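Pectate lyase 47 (Bacillus sp. TS-47, PDB 1VBL) cleaves pectate, probably by calcium-assisted beta-elimination, as a secreted, thermostable member of polysaccharide lyase family 1. Local coordinates at residues Asn205-Gly210 / Ser244-Thr249; Asp229-Ile234 / Asp252-Ile257; Thr283-Arg288 / Phe311-Gly316. All coordinates share one frame; numbering follows the deposited sequence.

Contact 1: residues Asn205-Gly210 / Ser244-Thr249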
ATOM      1  N   ASN A 205     -10.118  -5.729   0.532  1.00 10.21           N
ATOM      2  CA  ASN A 205      -9.940  -4.802   1.635  1.00  9.59           C
ATOM      3  C   ASN A 205     -10.183  -3.425   1.044  1.00 11.07           C
ATOM      4  O   ASN A 205     -10.222  -3.257  -0.176  1.00  8.44           O
ATOM      5  CB  ASN A 205      -8.516  -4.873   2.189  1.00  8.89           C
ATOM      6  CG  ASN A 205      -8.187  -6.228   2.778  1.00 11.29           C
ATOM      7  OD1 ASN A 205      -8.741  -6.627   3.808  1.00 10.59           O
ATOM      8  ND2 ASN A 205      -7.281  -6.949   2.126  1.00  9.08           N
ATOM      9  N   THR A 206     -10.375  -2.442   1.910  1.00 10.53           N
ATOM     10  CA  THR A 206     -10.574  -1.081   1.458  1.00 11.08           C
ATOM     11  C   THR A 206      -9.534  -0.238   2.179  1.00 11.64           C
ATOM     12  O   THR A 206      -9.329  -0.386   3.382  1.00 13.21           O
ATOM     13  CB  THR A 206     -11.999  -0.579   1.774  1.00 12.33           C
ATOM     14  OG1 THR A 206     -12.938  -1.278   0.944  1.00 12.81           O
ATOM     15  CG2 THR A 206     -12.114   0.916   1.504  1.00 12.57           C
ATOM     16  N   PHE A 207      -8.848   0.613   1.427  1.00 11.96           N
ATOM     17  CA  PHE A 207      -7.813   1.472   1.990  1.00 10.98           C
ATOM     18  C   PHE A 207      -8.214   2.915   1.740  1.00  9.77           C
ATOM     19  O   PHE A 207      -8.496   3.291   0.605  1.00 11.48           O
ATOM     20  CB  PHE A 207      -6.473   1.179   1.314  1.00 11.14           C
ATOM     21  CG  PHE A 207      -5.973  -0.221   1.538  1.00 11.23           C
ATOM     22  CD1 PHE A 207      -5.132  -0.511   2.610  1.00 11.20           C
ATOM     23  CD2 PHE A 207      -6.355  -1.255   0.686  1.00 10.05           C
ATOM     24  CE1 PHE A 207      -4.677  -1.810   2.832  1.00 11.85           C
ATOM     25  CE2 PHE A 207      -5.907  -2.559   0.897  1.00 10.17           C
ATOM     26  CZ  PHE A 207      -5.067  -2.837   1.971  1.00  9.39           C
ATOM     27  N   THR A 208      -8.246   3.718   2.800  1.00  9.32           N
ATOM     28  CA  THR A 208      -8.628   5.122   2.674  1.00 10.75           C
ATOM     29  C   THR A 208      -8.036   5.942   3.808  1.00 11.26           C
ATOM     30  O   THR A 208      -7.775   5.410   4.884  1.00 11.50           O
ATOM     31  CB  THR A 208     -10.164   5.290   2.734  1.00 10.32           C
ATOM     32  OG1 THR A 208     -10.498   6.681   2.637  1.00 11.44           O
ATOM     33  CG2 THR A 208     -10.715   4.743   4.053  1.00 14.34           C
ATOM     34  N   ASP A 209      -7.804   7.229   3.570  1.00 10.38           N
ATOM     35  CA  ASP A 209      -7.295   8.077   4.640  1.00 12.27           C
ATOM     36  C   ASP A 209      -8.485   8.417   5.540  1.00 13.15           C
ATOM     37  O   ASP A 209      -8.325   8.985   6.620  1.00 13.71           O
ATOM     38  CB  ASP A 209      -6.638   9.346   4.078  1.00 11.60           C
ATOM     39  CG  ASP A 209      -5.253   9.074   3.504  1.00 13.66           C
ATOM     40  OD1 ASP A 209      -4.785   7.917   3.610  1.00 11.38           O
ATOM     41  OD2 ASP A 209      -4.628  10.010   2.956  1.00 13.77           O
ATOM     42  N   GLY A 210      -9.677   8.043   5.077  1.00 13.66           N
ATOM     43  CA  GLY A 210     -10.904   8.254   5.833  1.00 14.83           C
ATOM     44  C   GLY A 210     -11.164   9.624   6.431  1.00 16.59           C
ATOM     45  O   GLY A 210     -11.179  10.627   5.720  1.00 15.58           O
ATOM     46  N   SER A 244      -5.656  -8.356  -4.840  1.00  8.84           N
ATOM     47  CA  SER A 244      -6.866  -8.420  -5.644  1.00  8.67           C
ATOM     48  C   SER A 244      -8.151  -7.904  -5.016  1.00  8.90           C
ATOM     49  O   SER A 244      -8.363  -8.007  -3.809  1.00  8.49           O
ATOM     50  CB  SER A 244      -7.089  -9.865  -6.076  1.00 11.38           C
ATOM     51  OG  SER A 244      -7.150 -10.713  -4.942  1.00 10.44           O
ATOM     52  N   TYR A 245      -9.014  -7.357  -5.866  1.00  8.19           N
ATOM     53  CA  TYR A 245     -10.308  -6.852  -5.437  1.00  9.76           C
ATOM     54  C   TYR A 245     -10.292  -5.926  -4.224  1.00 10.09           C
ATOM     55  O   TYR A 245     -11.171  -6.007  -3.365  1.00  9.74           O
ATOM     56  CB  TYR A 245     -11.236  -8.034  -5.172  1.00 10.07           C
ATOM     57  CG  TYR A 245     -11.677  -8.732  -6.439  1.00 11.48           C
ATOM     58  CD1 TYR A 245     -12.724  -8.223  -7.200  1.00 12.58           C
ATOM     59  CD2 TYR A 245     -11.038  -9.888  -6.885  1.00 12.92           C
ATOM     60  CE1 TYR A 245     -13.131  -8.849  -8.377  1.00 14.72           C
ATOM     61  CE2 TYR A 245     -11.436 -10.525  -8.066  1.00 15.71           C
ATOM     62  CZ  TYR A 245     -12.484  -9.996  -8.803  1.00 15.31           C
ATOM     63  OH  TYR A 245     -12.899 -10.603  -9.967  1.00 18.91           O
ATOM     64  N   ASN A 246      -9.299  -5.044  -4.166  1.00  9.34           N
ATOM     65  CA  ASN A 246      -9.194  -4.082  -3.072  1.00  8.24           C
ATOM     66  C   ASN A 246      -9.595  -2.710  -3.584  1.00  9.37           C
ATOM     67  O   ASN A 246      -9.563  -2.444  -4.786  1.00  9.87           O
ATOM     68  CB  ASN A 246      -7.752  -3.980  -2.563  1.00  9.15           C
ATOM     69  CG  ASN A 246      -7.244  -5.276  -1.987  1.00  8.43           C
ATOM     70  OD1 ASN A 246      -7.653  -5.691  -0.898  1.00  9.29           O
ATOM     71  ND2 ASN A 246      -6.347  -5.934  -2.715  1.00  8.00           N
ATOM     72  N   VAL A 247      -9.984  -1.840  -2.663  1.00  9.03           N
ATOM     73  CA  VAL A 247     -10.322  -0.476  -3.019  1.00 10.85           C
ATOM     74  C   VAL A 247      -9.226   0.385  -2.397  1.00 10.57           C
ATOM     75  O   VAL A 247      -8.882   0.202  -1.231  1.00 11.73           O
ATOM     76  CB  VAL A 247     -11.682  -0.029  -2.426  1.00 10.39           C
ATOM     77  CG1 VAL A 247     -11.841   1.481  -2.591  1.00 10.56           C
ATOM     78  CG2 VAL A 247     -12.829  -0.744  -3.132  1.00 10.99           C
ATOM     79  N   PHE A 248      -8.657   1.284  -3.191  1.00 11.28           N
ATOM     80  CA  PHE A 248      -7.636   2.210  -2.718  1.00 10.49           C
ATOM     81  C   PHE A 248      -8.200   3.576  -3.074  1.00 10.80           C
ATOM     82  O   PHE A 248      -8.329   3.915  -4.248  1.00 10.42           O
ATOM     83  CB  PHE A 248      -6.304   1.999  -3.444  1.00 11.07           C
ATOM     84  CG  PHE A 248      -5.709   0.641  -3.238  1.00 11.02           C
ATOM     85  CD1 PHE A 248      -5.975  -0.392  -4.132  1.00  9.91           C
ATOM     86  CD2 PHE A 248      -4.889   0.388  -2.141  1.00 10.76           C
ATOM     87  CE1 PHE A 248      -5.431  -1.665  -3.937  1.00 11.13           C
ATOM     88  CE2 PHE A 248      -4.341  -0.878  -1.937  1.00 11.52           C
ATOM     89  CZ  PHE A 248      -4.613  -1.906  -2.835  1.00 11.21           C
ATOM     90  N   THR A 249      -8.547   4.363  -2.062  1.00 10.35           N
ATOM     91  CA  THR A 249      -9.128   5.664  -2.325  1.00  9.98           C
ATOM     92  C   THR A 249      -8.679   6.709  -1.313  1.00 10.27           C
ATOM     93  O   THR A 249      -8.212   6.372  -0.218  1.00 11.44           O
ATOM     94  CB  THR A 249     -10.681   5.559  -2.314  1.00 11.45           C
ATOM     95  OG1 THR A 249     -11.259   6.779  -2.791  1.00 11.97           O
ATOM     96  CG2 THR A 249     -11.182   5.284  -0.902  1.00 12.12           C
TER
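Asn205 meets Asn246 side by side, and in both residues CG is anti to the carbonyl carbon (chi1 -63°), which aims the two amides the same way. Asn246 OD1 is gripped twice: Asn205 N donates to it over 2.9 Å, and Asn205 ND2 reaches it over 3.3 Å from the opposite face of the amide plane, in a more bent bond. The rest of the Asn205 amide is used too, ND2 also donating to Ile160 O and OD1 accepting from Ile163 N. An alanine in place of Asn246 would probably leave Asn205 N without its acceptor and Ile202 O without the N-H of Asn246 ND2. Next, Asn205 O accepts from Val247 N, and Thr206 lies alongside Val247, OG1 3.8 Å from Val247 CB; that hydroxyl is hydrogen-bonded to Ala412 N. Phe207 N donates to Val247 O over 2.7 Å, and the same oxygen lies at the edge of the Phe207 ring. The planes of this ring and that of Phe248 are near parallel (5°) but slid so far apart, centroids 4.9 Å from each other, that the rings barely overlap; Phe207 CD2 is 3.3 Å from Phe248 CE2. Phe207 O then accepts from Thr249 N. Thr208 CB rests on Thr249 CG2, while Thr208 OG1 accepts from Gly210 N over 2.9 Å, an ST turn closing the strand. The segments lie on neighbouring parallel strands, 200-208 and 239-251, on successive rungs of the family's parallel beta-helix; Asn277 OD1 receives Asn246 N and extends the asparagine ladder to strand 272-280, and strands 156-161 and 164-166 flank the other side.

Contact 2: residues Asp229-Ile234 / Asp252-Ile257. With CA (calcium ion), chain B.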
ATOM      1  N   ASP A 229       1.749   7.498   4.842  1.00 12.37           N
ATOM      2  CA  ASP A 229       2.779   6.981   3.972  1.00 12.99           C
ATOM      3  C   ASP A 229       2.069   6.055   2.994  1.00 13.57           C
ATOM      4  O   ASP A 229       1.117   6.476   2.341  1.00 14.34           O
ATOM      5  CB  ASP A 229       3.882   6.253   4.735  1.00 13.76           C
ATOM      6  CG  ASP A 229       5.148   6.110   3.900  1.00 18.01           C
ATOM      7  OD1 ASP A 229       5.502   7.066   3.177  1.00 14.04           O
ATOM      8  OD2 ASP A 229       5.796   5.056   3.963  1.00 17.87           O
ATOM      9  N   GLY A 230       2.492   4.802   2.897  1.00 13.21           N
ATOM     10  CA  GLY A 230       1.844   3.914   1.947  1.00 13.86           C
ATOM     11  C   GLY A 230       0.569   3.239   2.423  1.00 13.41           C
ATOM     12  O   GLY A 230       0.309   3.126   3.622  1.00 13.56           O
ATOM     13  N   ALA A 231      -0.248   2.803   1.471  1.00 12.95           N
ATOM     14  CA  ALA A 231      -1.468   2.087   1.811  1.00 13.23           C
ATOM     15  C   ALA A 231      -1.022   0.635   1.927  1.00 13.37           C
ATOM     16  O   ALA A 231      -1.289  -0.047   2.915  1.00 12.45           O
ATOM     17  CB  ALA A 231      -2.504   2.231   0.695  1.00 13.09           C
ATOM     18  N   LEU A 232      -0.303   0.188   0.904  1.00 13.81           N
ATOM     19  CA  LEU A 232       0.191  -1.180   0.840  1.00 12.84           C
ATOM     20  C   LEU A 232       1.546  -1.166   0.142  1.00 12.65           C
ATOM     21  O   LEU A 232       1.616  -1.098  -1.084  1.00 11.70           O
ATOM     22  CB  LEU A 232      -0.798  -2.035   0.044  1.00 13.35           C
ATOM     23  CG  LEU A 232      -0.742  -3.561   0.131  1.00 15.02           C
ATOM     24  CD1 LEU A 232      -1.803  -4.136  -0.803  1.00 15.05           C
ATOM     25  CD2 LEU A 232       0.634  -4.073  -0.246  1.00 17.40           C
ATOM     26  N   ASP A 233       2.623  -1.222   0.921  1.00 14.51           N
ATOM     27  CA  ASP A 233       3.959  -1.207   0.344  1.00 14.65           C
ATOM     28  C   ASP A 233       4.623  -2.569   0.406  1.00 14.77           C
ATOM     29  O   ASP A 233       4.401  -3.341   1.337  1.00 13.95           O
ATOM     30  CB  ASP A 233       4.830  -0.153   1.027  1.00 15.35           C
ATOM     31  CG  ASP A 233       4.416   1.263   0.661  1.00 16.75           C
ATOM     32  OD1 ASP A 233       3.798   1.453  -0.407  1.00 15.43           O
ATOM     33  OD2 ASP A 233       4.717   2.195   1.425  1.00 16.18           O
ATOM     34  N   ILE A 234       5.439  -2.845  -0.606  1.00 12.81           N
ATOM     35  CA  ILE A 234       6.133  -4.117  -0.741  1.00 13.86           C
ATOM     36  C   ILE A 234       7.606  -3.846  -1.003  1.00 15.33           C
ATOM     37  O   ILE A 234       7.953  -3.169  -1.971  1.00 15.80           O
ATOM     38  CB  ILE A 234       5.528  -4.908  -1.921  1.00 13.07           C
ATOM     39  CG1 ILE A 234       4.030  -5.119  -1.667  1.00 13.46           C
ATOM     40  CG2 ILE A 234       6.254  -6.234  -2.107  1.00 12.83           C
ATOM     41  CD1 ILE A 234       3.272  -5.690  -2.846  1.00 13.71           C
ATOM     42  N   ASP A 252      -2.552   9.480  -0.911  1.00 11.70           N
ATOM     43  CA  ASP A 252      -1.500   9.971  -1.787  1.00 13.53           C
ATOM     44  C   ASP A 252      -0.666   8.848  -2.423  1.00 14.46           C
ATOM     45  O   ASP A 252      -0.902   8.467  -3.575  1.00 12.82           O
ATOM     46  CB  ASP A 252      -0.601  10.935  -0.997  1.00 13.80           C
ATOM     47  CG  ASP A 252       0.550  11.468  -1.817  1.00 16.75           C
ATOM     48  OD1 ASP A 252       0.531  11.298  -3.052  1.00 15.39           O
ATOM     49  OD2 ASP A 252       1.475  12.066  -1.225  1.00 19.64           O
ATOM     50  N   LYS A 253       0.295   8.323  -1.667  1.00 13.28           N
ATOM     51  CA  LYS A 253       1.189   7.263  -2.142  1.00 14.70           C
ATOM     52  C   LYS A 253       0.609   5.889  -1.814  1.00 13.92           C
ATOM     53  O   LYS A 253       0.719   5.412  -0.688  1.00 13.94           O
ATOM     54  CB  LYS A 253       2.560   7.420  -1.483  1.00 15.72           C
ATOM     55  CG  LYS A 253       3.209   8.780  -1.726  1.00 21.38           C
ATOM     56  CD  LYS A 253       4.583   8.847  -1.078  1.00 24.20           C
ATOM     57  CE  LYS A 253       5.299  10.152  -1.397  1.00 28.97           C
ATOM     58  NZ  LYS A 253       4.688  11.335  -0.726  1.00 31.07           N
ATOM     59  N   VAL A 254       0.017   5.247  -2.814  1.00 12.76           N
ATOM     60  CA  VAL A 254      -0.634   3.963  -2.607  1.00 12.20           C
ATOM     61  C   VAL A 254       0.240   2.723  -2.446  1.00 12.31           C
ATOM     62  O   VAL A 254       0.343   2.175  -1.345  1.00 12.97           O
ATOM     63  CB  VAL A 254      -1.663   3.691  -3.734  1.00 11.72           C
ATOM     64  CG1 VAL A 254      -2.372   2.366  -3.490  1.00 11.80           C
ATOM     65  CG2 VAL A 254      -2.674   4.828  -3.791  1.00 11.18           C
ATOM     66  N   THR A 255       0.869   2.278  -3.529  1.00 12.29           N
ATOM     67  CA  THR A 255       1.670   1.062  -3.469  1.00 12.49           C
ATOM     68  C   THR A 255       3.061   1.111  -4.078  1.00 12.04           C
ATOM     69  O   THR A 255       3.230   1.247  -5.286  1.00 12.84           O
ATOM     70  CB  THR A 255       0.901  -0.114  -4.117  1.00 13.30           C
ATOM     71  OG1 THR A 255      -0.242  -0.427  -3.311  1.00 14.72           O
ATOM     72  CG2 THR A 255       1.794  -1.354  -4.240  1.00 13.54           C
ATOM     73  N   LEU A 256       4.054   0.974  -3.213  1.00 13.36           N
ATOM     74  CA  LEU A 256       5.444   0.960  -3.628  1.00 14.27           C
ATOM     75  C   LEU A 256       5.874  -0.504  -3.721  1.00 13.50           C
ATOM     76  O   LEU A 256       5.559  -1.304  -2.841  1.00 14.62           O
ATOM     77  CB  LEU A 256       6.295   1.683  -2.583  1.00 16.09           C
ATOM     78  CG  LEU A 256       7.795   1.844  -2.825  1.00 19.36           C
ATOM     79  CD1 LEU A 256       8.035   2.734  -4.037  1.00 17.57           C
ATOM     80  CD2 LEU A 256       8.433   2.457  -1.584  1.00 20.39           C
ATOM     81  N   ILE A 257       6.561  -0.863  -4.799  1.00 12.69           N
ATOM     82  CA  ILE A 257       7.063  -2.226  -4.967  1.00 13.50           C
ATOM     83  C   ILE A 257       8.552  -2.054  -5.260  1.00 15.04           C
ATOM     84  O   ILE A 257       8.944  -1.747  -6.387  1.00 14.52           O
ATOM     85  CB  ILE A 257       6.366  -2.960  -6.138  1.00 13.26           C
ATOM     86  CG1 ILE A 257       4.866  -3.108  -5.831  1.00 12.20           C
ATOM     87  CG2 ILE A 257       7.002  -4.342  -6.346  1.00 11.44           C
ATOM     88  CD1 ILE A 257       4.073  -3.835  -6.914  1.00 11.23           C
TER
HETATM   89 CA    CA B 417       6.165   2.542   3.489  1.00 25.80          CA
HETATM   90  O   HOH W   1       0.517   8.913   1.330  1.00 13.73           O
HETATM   91  O   HOH W   2       3.550   3.990  -1.264  1.00 17.73           O
HETATM   92  O   HOH W   3       6.813   3.236   5.684  1.00 24.75           O
HETATM   93  O   HOH W   4       7.616   0.388   3.157  1.00 23.80           O
HETATM   94  O   HOH W   5       8.072   3.793   2.431  1.00 24.97           O
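Asp233 reaches from strand 232-235 to Leu256 and to a calcium ion at once, and its side chain can be followed atom by atom. CB stands 4.1 Å from Leu256 O. At CG, anti to the carbonyl carbon (chi1 -71°), the side chain crosses that of Leu256, with Leu256 CB 3.8 Å away. There the carboxylate divides its work. OD1 accepts from Leu256 N over 2.9 Å, met on the anti side and 32° out of the carboxylate plane, and a water hydrogen-bonds to the same oxygen. OD2, at the tip, binds calcium at 2.5 Å. The bond from Leu256 N probably helps to fix the rotation of the carboxylate and is a second-shell support for the metal ligand. Asp229 OD2 binds the same ion at 2.6 Å, three waters join it, and Asp190 completes the protein ligands. Gly230 passes so close behind that a CB there would clash with Asp233 OD2.

Backbone bonds pair the two segments. Val254 O accepts from both Ala231 N and Leu232 N, the latter bond nearly straight at 177°, and Ile234 N donates to Leu256 O over 2.7 Å. A water links Asp229 O to Lys253 N, accepting from the latter. Apolar contact is lighter: Ala231 CB approaches Val254 CG1 at 4.2 Å, and Ile234 CD1 faces Ile257 CG1. Lys253 NZ and Asp252 OD2 form a salt bridge whose hydrogen bond is weak.

Three acidic side chains gathered on one ion, held by consecutive turns of a parallel beta-helix, are characteristic of the calcium site in the substrate cleft of family 1 pectate lyases.

Contact 3: residues Thr283-Arg288 / Phe311-Gly316; sequences TQRLPR and FQYAWG
Tyr313 lies across Gln284 and Arg285 where successive turns of the parallel beta-helix run side by side. Backbone hydrogen bonds set the pairing. Thr283 O accepts from Gln312 N at 2.8 Å and weakly from Tyr313 N, Leu286 N donates to Ala314 O at 2.6 Å, and Gly316 N donates to Pro287 O in a nearly straight bond (174°). The peptide before Pro287 is cis, and Arg288 and Gly316 then form a parallel bridge.

Packing is led by the tyrosine. Gln284 CA sits over one face of the Tyr313 ring, and Gln284 CB comes to 3.5 Å from Tyr313 CE2. Arg285 CG and Arg288 CB both pack against Tyr313 OH. Leu286 CD1 meets Ala314 CB at 3.9 Å, and Leu286 O lies at the edge of the Trp315 ring, whose NE1 is hydrogen-bonded to Tyr301 OH. A side chain at Gly316 would collide with Arg288 CG.

Among the polar side chains, the Gln284 amide has an outside partner, NE2 donating to Asp252 OD1. One water ties three side chains together: it donates to Gln284 OE1, accepts from Arg285 NE at the guanidinium edge, and is hydrogen-bonded to Tyr313 OH at 2.7 Å.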
ATOM      1  N   THR A 283      -3.325   9.613  -5.563  1.00 10.37           N
ATOM      2  CA  THR A 283      -2.344  10.434  -6.258  1.00 11.14           C
ATOM      3  C   THR A 283      -1.248   9.776  -7.087  1.00  9.82           C
ATOM      4  O   THR A 283      -1.049  10.142  -8.247  1.00 10.03           O
ATOM      5  CB  THR A 283      -1.666  11.392  -5.251  1.00 12.11           C
ATOM      6  OG1 THR A 283      -2.673  12.176  -4.599  1.00 13.48           O
ATOM      7  CG2 THR A 283      -0.682  12.316  -5.956  1.00 13.09           C
ATOM      8  N   GLN A 284      -0.541   8.815  -6.504  1.00  9.93           N
ATOM      9  CA  GLN A 284       0.572   8.186  -7.202  1.00 10.63           C
ATOM     10  C   GLN A 284       0.887   6.771  -6.717  1.00 10.52           C
ATOM     11  O   GLN A 284       0.350   6.316  -5.703  1.00 10.47           O
ATOM     12  CB  GLN A 284       1.810   9.063  -7.018  1.00 11.78           C
ATOM     13  CG  GLN A 284       2.133   9.309  -5.544  1.00 13.28           C
ATOM     14  CD  GLN A 284       3.266  10.298  -5.335  1.00 16.28           C
ATOM     15  OE1 GLN A 284       4.360  10.123  -5.865  1.00 16.20           O
ATOM     16  NE2 GLN A 284       3.005  11.339  -4.550  1.00 15.43           N
ATOM     17  N   ARG A 285       1.778   6.098  -7.443  1.00 11.22           N
ATOM     18  CA  ARG A 285       2.219   4.735  -7.123  1.00 10.64           C
ATOM     19  C   ARG A 285       1.073   3.735  -7.205  1.00 10.81           C
ATOM     20  O   ARG A 285       0.661   3.172  -6.191  1.00 10.88           O
ATOM     21  CB  ARG A 285       2.827   4.694  -5.715  1.00 13.11           C
ATOM     22  CG  ARG A 285       4.003   5.640  -5.510  1.00 13.22           C
ATOM     23  CD  ARG A 285       4.579   5.478  -4.111  1.00 16.57           C
ATOM     24  NE  ARG A 285       5.760   6.309  -3.896  1.00 17.74           N
ATOM     25  CZ  ARG A 285       6.470   6.320  -2.772  1.00 18.51           C
ATOM     26  NH1 ARG A 285       6.122   5.544  -1.754  1.00 17.51           N
ATOM     27  NH2 ARG A 285       7.534   7.106  -2.665  1.00 20.10           N
ATOM     28  N   LEU A 286       0.589   3.488  -8.419  1.00 10.27           N
ATOM     29  CA  LEU A 286      -0.538   2.580  -8.614  1.00 10.14           C
ATOM     30  C   LEU A 286      -0.267   1.372  -9.514  1.00 10.02           C
ATOM     31  O   LEU A 286      -1.086   1.048 -10.369  1.00 12.15           O
ATOM     32  CB  LEU A 286      -1.718   3.366  -9.193  1.00  7.67           C
ATOM     33  CG  LEU A 286      -1.947   4.768  -8.622  1.00  7.67           C
ATOM     34  CD1 LEU A 286      -3.148   5.415  -9.313  1.00  8.01           C
ATOM     35  CD2 LEU A 286      -2.182   4.677  -7.117  1.00  7.42           C
ATOM     36  N   PRO A 287       0.859   0.666  -9.318  1.00 11.05           N
ATOM     37  CA  PRO A 287       1.916   0.873  -8.327  1.00 10.51           C
ATOM     38  C   PRO A 287       3.171   1.477  -8.966  1.00 10.92           C
ATOM     39  O   PRO A 287       3.200   1.723 -10.167  1.00 11.30           O
ATOM     40  CB  PRO A 287       2.186  -0.540  -7.855  1.00  9.63           C
ATOM     41  CG  PRO A 287       2.187  -1.280  -9.176  1.00  9.45           C
ATOM     42  CD  PRO A 287       1.009  -0.662  -9.947  1.00 10.31           C
ATOM     43  N   ARG A 288       4.194   1.711  -8.145  1.00 11.15           N
ATOM     44  CA  ARG A 288       5.488   2.207  -8.621  1.00 11.06           C
ATOM     45  C   ARG A 288       6.360   0.963  -8.477  1.00 10.75           C
ATOM     46  O   ARG A 288       6.504   0.428  -7.379  1.00 10.83           O
ATOM     47  CB  ARG A 288       6.036   3.312  -7.725  1.00 11.54           C
ATOM     48  CG  ARG A 288       7.362   3.892  -8.231  1.00 13.48           C
ATOM     49  CD  ARG A 288       8.080   4.659  -7.129  1.00 14.22           C
ATOM     50  NE  ARG A 288       9.214   5.446  -7.619  1.00 15.87           N
ATOM     51  CZ  ARG A 288      10.327   4.943  -8.149  1.00 16.74           C
ATOM     52  NH1 ARG A 288      10.486   3.631  -8.274  1.00 14.83           N
ATOM     53  NH2 ARG A 288      11.292   5.763  -8.548  1.00 16.46           N
ATOM     54  N   PHE A 311      -3.974  14.120  -8.855  1.00 19.25           N
ATOM     55  CA  PHE A 311      -3.470  12.932  -9.526  1.00 16.78           C
ATOM     56  C   PHE A 311      -2.132  13.285 -10.146  1.00 16.82           C
ATOM     57  O   PHE A 311      -2.004  14.316 -10.807  1.00 16.73           O
ATOM     58  CB  PHE A 311      -4.432  12.463 -10.619  1.00 15.43           C
ATOM     59  CG  PHE A 311      -3.847  11.409 -11.522  1.00 15.46           C
ATOM     60  CD1 PHE A 311      -3.323  11.751 -12.769  1.00 14.97           C
ATOM     61  CD2 PHE A 311      -3.794  10.083 -11.116  1.00 14.95           C
ATOM     62  CE1 PHE A 311      -2.756  10.782 -13.596  1.00 12.11           C
ATOM     63  CE2 PHE A 311      -3.225   9.102 -11.938  1.00 15.18           C
ATOM     64  CZ  PHE A 311      -2.707   9.454 -13.178  1.00 13.94           C
ATOM     65  N   GLN A 312      -1.133  12.436  -9.930  1.00 14.70           N
ATOM     66  CA  GLN A 312       0.191  12.682 -10.486  1.00 17.72           C
ATOM     67  C   GLN A 312       0.493  11.662 -11.581  1.00 16.21           C
ATOM     68  O   GLN A 312       0.811  12.030 -12.711  1.00 17.10           O
ATOM     69  CB  GLN A 312       1.260  12.595  -9.390  1.00 21.32           C
ATOM     70  CG  GLN A 312       2.650  13.009  -9.865  1.00 29.72           C
ATOM     71  CD  GLN A 312       3.726  12.784  -8.817  1.00 33.11           C
ATOM     72  OE1 GLN A 312       3.557  13.143  -7.650  1.00 35.84           O
ATOM     73  NE2 GLN A 312       4.846  12.197  -9.231  1.00 34.38           N
ATOM     74  N   TYR A 313       0.396  10.381 -11.237  1.00 14.17           N
ATOM     75  CA  TYR A 313       0.648   9.309 -12.197  1.00 11.89           C
ATOM     76  C   TYR A 313       0.115   7.997 -11.631  1.00 12.43           C
ATOM     77  O   TYR A 313      -0.144   7.890 -10.429  1.00 11.84           O
ATOM     78  CB  TYR A 313       2.151   9.193 -12.485  1.00 12.28           C
ATOM     79  CG  TYR A 313       2.956   8.518 -11.398  1.00 13.78           C
ATOM     80  CD1 TYR A 313       3.098   7.130 -11.370  1.00 13.03           C
ATOM     81  CD2 TYR A 313       3.576   9.264 -10.392  1.00 14.70           C
ATOM     82  CE1 TYR A 313       3.836   6.498 -10.373  1.00 14.28           C
ATOM     83  CE2 TYR A 313       4.319   8.638  -9.383  1.00 14.03           C
ATOM     84  CZ  TYR A 313       4.443   7.257  -9.385  1.00 14.91           C
ATOM     85  OH  TYR A 313       5.180   6.628  -8.412  1.00 13.91           O
ATOM     86  N   ALA A 314      -0.051   6.998 -12.492  1.00 11.48           N
ATOM     87  CA  ALA A 314      -0.557   5.709 -12.046  1.00 11.04           C
ATOM     88  C   ALA A 314       0.544   4.657 -12.018  1.00 11.70           C
ATOM     89  O   ALA A 314       0.901   4.152 -10.954  1.00 11.17           O
ATOM     90  CB  ALA A 314      -1.696   5.249 -12.956  1.00 11.04           C
ATOM     91  N   TRP A 315       1.092   4.338 -13.187  1.00 10.20           N
ATOM     92  CA  TRP A 315       2.135   3.325 -13.282  1.00 10.60           C
ATOM     93  C   TRP A 315       3.553   3.889 -13.268  1.00 11.62           C
ATOM     94  O   TRP A 315       3.970   4.590 -14.194  1.00 12.41           O
ATOM     95  CB  TRP A 315       1.929   2.483 -14.541  1.00 10.63           C
ATOM     96  CG  TRP A 315       0.609   1.765 -14.567  1.00 12.18           C
ATOM     97  CD1 TRP A 315      -0.150   1.399 -13.489  1.00 11.42           C
ATOM     98  CD2 TRP A 315      -0.082   1.287 -15.726  1.00 12.18           C
ATOM     99  NE1 TRP A 315      -1.273   0.721 -13.909  1.00 12.65           N
ATOM    100  CE2 TRP A 315      -1.255   0.638 -15.277  1.00 11.89           C
ATOM    101  CE3 TRP A 315       0.177   1.343 -17.102  1.00 13.00           C
ATOM    102  CZ2 TRP A 315      -2.169   0.046 -16.157  1.00 10.75           C
ATOM    103  CZ3 TRP A 315      -0.733   0.755 -17.978  1.00 13.95           C
ATOM    104  CH2 TRP A 315      -1.892   0.114 -17.498  1.00 12.94           C
ATOM    105  N   GLY A 316       4.284   3.571 -12.204  1.00 11.12           N
ATOM    106  CA  GLY A 316       5.650   4.037 -12.075  1.00 12.29           C
ATOM    107  C   GLY A 316       6.613   2.977 -12.569  1.00 12.77           C
ATOM    108  O   GLY A 316       6.747   1.912 -11.961  1.00 12.69           O
TER
HETATM  109  O   HOH W   6       6.048   8.051  -6.309  1.00 15.05           O

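All three contacts join neighbouring turns of one parallel beta-helix; contacts 2 and 3 share a sheet, while contact 1 lies on another face of the helix. Contact 2 is the most buried and lies nearest the centre of the chain; contacts 1 and 3 are partly buried. The shared sheet holds strands 253-257, 288-289 and 315-318, and Thr255 N is probably hydrogen-bonded to Arg285 O between them. Contact 1 instead touches contact 2 through the interior, where Phe248 packs on Val254. Their chemistry follows: an amide ladder and aromatic pair in contact 1, acidic metal ligands in contact 2, and in contact 3 a water-linked tyrosine, with the side chain of Arg285 about 6 Å from the calcium ion.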